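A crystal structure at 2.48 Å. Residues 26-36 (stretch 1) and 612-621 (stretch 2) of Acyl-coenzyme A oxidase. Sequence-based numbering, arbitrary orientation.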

# COMPACT_ATOMS: atom_id res chain seq x y z
N ASP B 26 -21.29 26.67 3.32
CA ASP B 26 -20.84 26.87 4.70
C ASP B 26 -20.32 25.55 5.27
O ASP B 26 -21.09 24.60 5.44
CB ASP B 26 -22.03 27.41 5.49
CG ASP B 26 -21.77 27.54 6.98
OD1 ASP B 26 -20.63 27.31 7.44
OD2 ASP B 26 -22.73 27.87 7.71
N THR B 27 -19.05 25.50 5.63
CA THR B 27 -18.47 24.23 6.04
C THR B 27 -18.96 23.77 7.41
O THR B 27 -18.96 22.56 7.67
CB THR B 27 -16.92 24.28 6.03
OG1 THR B 27 -16.43 25.29 6.93
CG2 THR B 27 -16.39 24.59 4.63
N HIS B 28 -19.43 24.69 8.28
CA HIS B 28 -20.11 24.25 9.50
C HIS B 28 -21.36 23.45 9.16
O HIS B 28 -21.70 22.49 9.86
CB HIS B 28 -20.52 25.45 10.38
CG HIS B 28 -19.41 26.06 11.17
ND1 HIS B 28 -18.17 25.47 11.33
CD2 HIS B 28 -19.36 27.23 11.86
CE1 HIS B 28 -17.41 26.25 12.07
NE2 HIS B 28 -18.10 27.32 12.41
N ALA B 29 -22.10 23.88 8.11
CA ALA B 29 -23.33 23.21 7.69
C ALA B 29 -23.03 21.87 7.04
O ALA B 29 -23.77 20.89 7.23
CB ALA B 29 -24.12 24.11 6.74
N MET B 30 -21.94 21.80 6.28
CA MET B 30 -21.52 20.51 5.72
C MET B 30 -21.05 19.57 6.82
O MET B 30 -21.29 18.37 6.74
CB MET B 30 -20.40 20.71 4.69
CG MET B 30 -20.02 19.44 3.92
SD MET B 30 -21.39 18.80 2.93
CE MET B 30 -21.21 19.77 1.42
N ALA B 31 -20.34 20.10 7.83
CA ALA B 31 -19.95 19.28 8.98
C ALA B 31 -21.17 18.65 9.66
O ALA B 31 -21.14 17.46 10.00
CB ALA B 31 -19.14 20.11 9.98
N ALA B 32 -22.25 19.42 9.85
CA ALA B 32 -23.47 18.87 10.44
C ALA B 32 -24.07 17.77 9.57
O ALA B 32 -24.60 16.76 10.08
CB ALA B 32 -24.49 19.99 10.66
N GLN B 33 -24.01 17.94 8.25
CA GLN B 33 -24.41 16.86 7.34
C GLN B 33 -23.57 15.60 7.54
O GLN B 33 -24.11 14.49 7.66
CB GLN B 33 -24.32 17.37 5.90
CG GLN B 33 -25.15 16.62 4.92
CD GLN B 33 -26.60 16.46 5.31
OE1 GLN B 33 -27.10 15.35 5.37
NE2 GLN B 33 -27.27 17.57 5.58
N ILE B 34 -22.24 15.75 7.63
CA ILE B 34 -21.33 14.61 7.76
C ILE B 34 -21.57 13.86 9.07
O ILE B 34 -21.53 12.63 9.11
CB ILE B 34 -19.86 15.06 7.64
CG1 ILE B 34 -19.51 15.52 6.23
CG2 ILE B 34 -18.90 13.96 8.11
CD1 ILE B 34 -18.18 16.22 6.15
N TYR B 35 -21.75 14.58 10.17
CA TYR B 35 -21.76 13.93 11.48
C TYR B 35 -23.17 13.73 12.04
O TYR B 35 -23.31 13.34 13.20
CB TYR B 35 -20.88 14.73 12.47
CG TYR B 35 -19.41 14.68 12.12
CD1 TYR B 35 -18.70 13.48 12.18
CD2 TYR B 35 -18.74 15.83 11.69
CE1 TYR B 35 -17.35 13.41 11.84
CE2 TYR B 35 -17.37 15.78 11.35
CZ TYR B 35 -16.70 14.56 11.43
OH TYR B 35 -15.37 14.48 11.11
N GLY B 36 -24.20 13.98 11.23
CA GLY B 36 -25.56 13.68 11.63
C GLY B 36 -26.25 14.70 12.51
O GLY B 36 -27.05 14.32 13.37
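Stretch 2 612-621: VSLLDSWEFS

Stretch 2 lays the end of a helix and the turn that follows it along one side of the stretch 1 helix, in a compact, largely buried contact that combines apolar packing with two side-chain hydrogen bonds, one near each end of the stretch 1 helix. The two segments are nearly 600 residues apart in sequence, and together they bury 542 Å².

Stretch 1 is helical from Thr 27, with Asp 26 as N-cap: its OD1 accepts a weak bond from His 28 N at 3.0 Å. The helix closes in a Schellman motif at Gly 36, whose positive phi (82°) would jam a CB against the preceding carbonyl. Stretch 2 enters as a helix already under way. A type I turn from Asp 616 to Glu 619, closed by Glu 619 N to Asp 616 O at 2.8 Å, then redirects the chain, and Glu 619 itself has left helical angles (phi 52°, psi 66°).

The spacing of the contacts along stretch 1 defines the side engaged. Thr 27, Met 30, Ala 31 and Ile 34 all point CA-to-CB toward stretch 2, whereas Ala 29 and Ala 32 point away and make no contact. The contacts mostly advance in the same order along both segments, from Thr 27 against Ser 613 to Tyr 35 against Phe 620; Glu 619 breaks the order by reaching back to His 28 and Ala 31. Ser 617 is central to the interface, with the largest covered area, 83 Å², and its CA lies 4.8 Å from that of Thr 27. Its OG donates back to Ser 613 O at 2.9 Å, which satisfies the hydroxyl within its own stretch; the same OG lies 3.3 Å from Thr 27 CB and 3.3 Å from Met 30 CB, both packing contacts. Ala 31 approaches closely, its CB 3.2 Å from Ser 617 O and 3.4 Å from Glu 619 OE1.

Apolar contacts lie around Ser 617. Met 30 CE reaches Leu 614 CD2 at 3.9 Å. Ile 34 CD1 sits over one face of the Trp 618 indole, 3.4 Å from the centroid of its five-membered ring and 14° off the normal, the geometry of a CH-pi contact.

The two hydrogen bonds come from side chains whose ends reach nearer than their CA-to-CB directions suggest. His 28 points away at CB, yet its ND1 donates to Glu 619 OE2 at 3.1 Å with an N-H...acceptor angle of 141°, the carboxylate oxygen lying at the ring edge near its plane. Tyr 35 starts sideways, and its OH donates to Trp 618 O at 2.7 Å, tying the end of the stretch 1 helix to the backbone of the turn; the same OH lies 3.5 Å from Phe 620 CE1.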

# COMPACT_ATOMS: atom_id res chain seq x y z
N VAL B 612 -11.02 21.67 -1.39
CA VAL B 612 -10.44 21.90 -0.06
C VAL B 612 -11.54 22.10 0.98
O VAL B 612 -11.44 21.60 2.11
CB VAL B 612 -9.44 23.08 -0.09
CG1 VAL B 612 -9.03 23.48 1.32
CG2 VAL B 612 -8.18 22.70 -0.89
N SER B 613 -12.63 22.79 0.62
CA SER B 613 -13.69 23.04 1.59
C SER B 613 -14.44 21.76 1.93
O SER B 613 -14.81 21.53 3.09
CB SER B 613 -14.63 24.12 1.08
OG SER B 613 -13.91 25.34 0.89
N LEU B 614 -14.64 20.88 0.94
CA LEU B 614 -15.27 19.59 1.19
C LEU B 614 -14.49 18.76 2.19
O LEU B 614 -15.09 17.99 2.96
CB LEU B 614 -15.41 18.79 -0.12
CG LEU B 614 -16.50 19.27 -1.09
CD1 LEU B 614 -16.25 18.68 -2.44
CD2 LEU B 614 -17.91 18.90 -0.56
N LEU B 615 -13.17 18.90 2.22
CA LEU B 615 -12.37 18.17 3.18
C LEU B 615 -12.25 18.91 4.51
O LEU B 615 -12.23 18.27 5.56
CB LEU B 615 -10.99 17.89 2.60
CG LEU B 615 -11.03 16.96 1.38
CD1 LEU B 615 -9.74 17.10 0.59
CD2 LEU B 615 -11.27 15.49 1.81
N ASP B 616 -12.17 20.26 4.47
CA ASP B 616 -12.24 21.03 5.71
C ASP B 616 -13.51 20.75 6.50
O ASP B 616 -13.52 20.90 7.72
CB ASP B 616 -12.20 22.53 5.45
CG ASP B 616 -10.83 23.04 5.08
OD1 ASP B 616 -9.81 22.41 5.46
OD2 ASP B 616 -10.79 24.13 4.46
N SER B 617 -14.61 20.42 5.81
CA SER B 617 -15.88 20.21 6.50
C SER B 617 -15.84 19.04 7.46
O SER B 617 -16.74 18.92 8.30
CB SER B 617 -17.00 20.04 5.49
OG SER B 617 -17.19 21.23 4.73
N TRP B 618 -14.86 18.13 7.33
CA TRP B 618 -14.73 17.07 8.33
C TRP B 618 -14.14 17.59 9.64
O TRP B 618 -14.18 16.87 10.65
CB TRP B 618 -13.88 15.95 7.77
CG TRP B 618 -14.57 15.27 6.68
CD1 TRP B 618 -14.83 15.76 5.44
CD2 TRP B 618 -15.10 13.95 6.72
NE1 TRP B 618 -15.50 14.82 4.70
CE2 TRP B 618 -15.68 13.70 5.46
CE3 TRP B 618 -15.13 12.94 7.68
CZ2 TRP B 618 -16.28 12.49 5.14
CZ3 TRP B 618 -15.74 11.73 7.36
CH2 TRP B 618 -16.30 11.52 6.10
N GLU B 619 -13.56 18.79 9.62
CA GLU B 619 -13.10 19.53 10.78
C GLU B 619 -12.20 18.69 11.68
O GLU B 619 -12.53 18.39 12.83
CB GLU B 619 -14.32 20.11 11.50
CG GLU B 619 -15.00 21.14 10.63
CD GLU B 619 -16.08 21.86 11.34
OE1 GLU B 619 -16.76 21.24 12.19
OE2 GLU B 619 -16.25 23.06 11.07
N PHE B 620 -11.03 18.35 11.12
CA PHE B 620 -9.95 17.70 11.86
C PHE B 620 -8.93 18.75 12.28
O PHE B 620 -8.32 19.42 11.43
CB PHE B 620 -9.26 16.64 11.02
CG PHE B 620 -10.18 15.59 10.50
CD1 PHE B 620 -11.06 14.92 11.35
CD2 PHE B 620 -10.16 15.24 9.17
CE1 PHE B 620 -11.90 13.94 10.88
CE2 PHE B 620 -11.01 14.27 8.69
CZ PHE B 620 -11.88 13.63 9.56
N SER B 621 -8.70 18.87 13.59
CA SER B 621 -7.64 19.72 14.08
C SER B 621 -6.28 19.10 13.77
O SER B 621 -6.17 17.91 13.47
CB SER B 621 -7.79 19.94 15.58
OG SER B 621 -7.51 18.74 16.29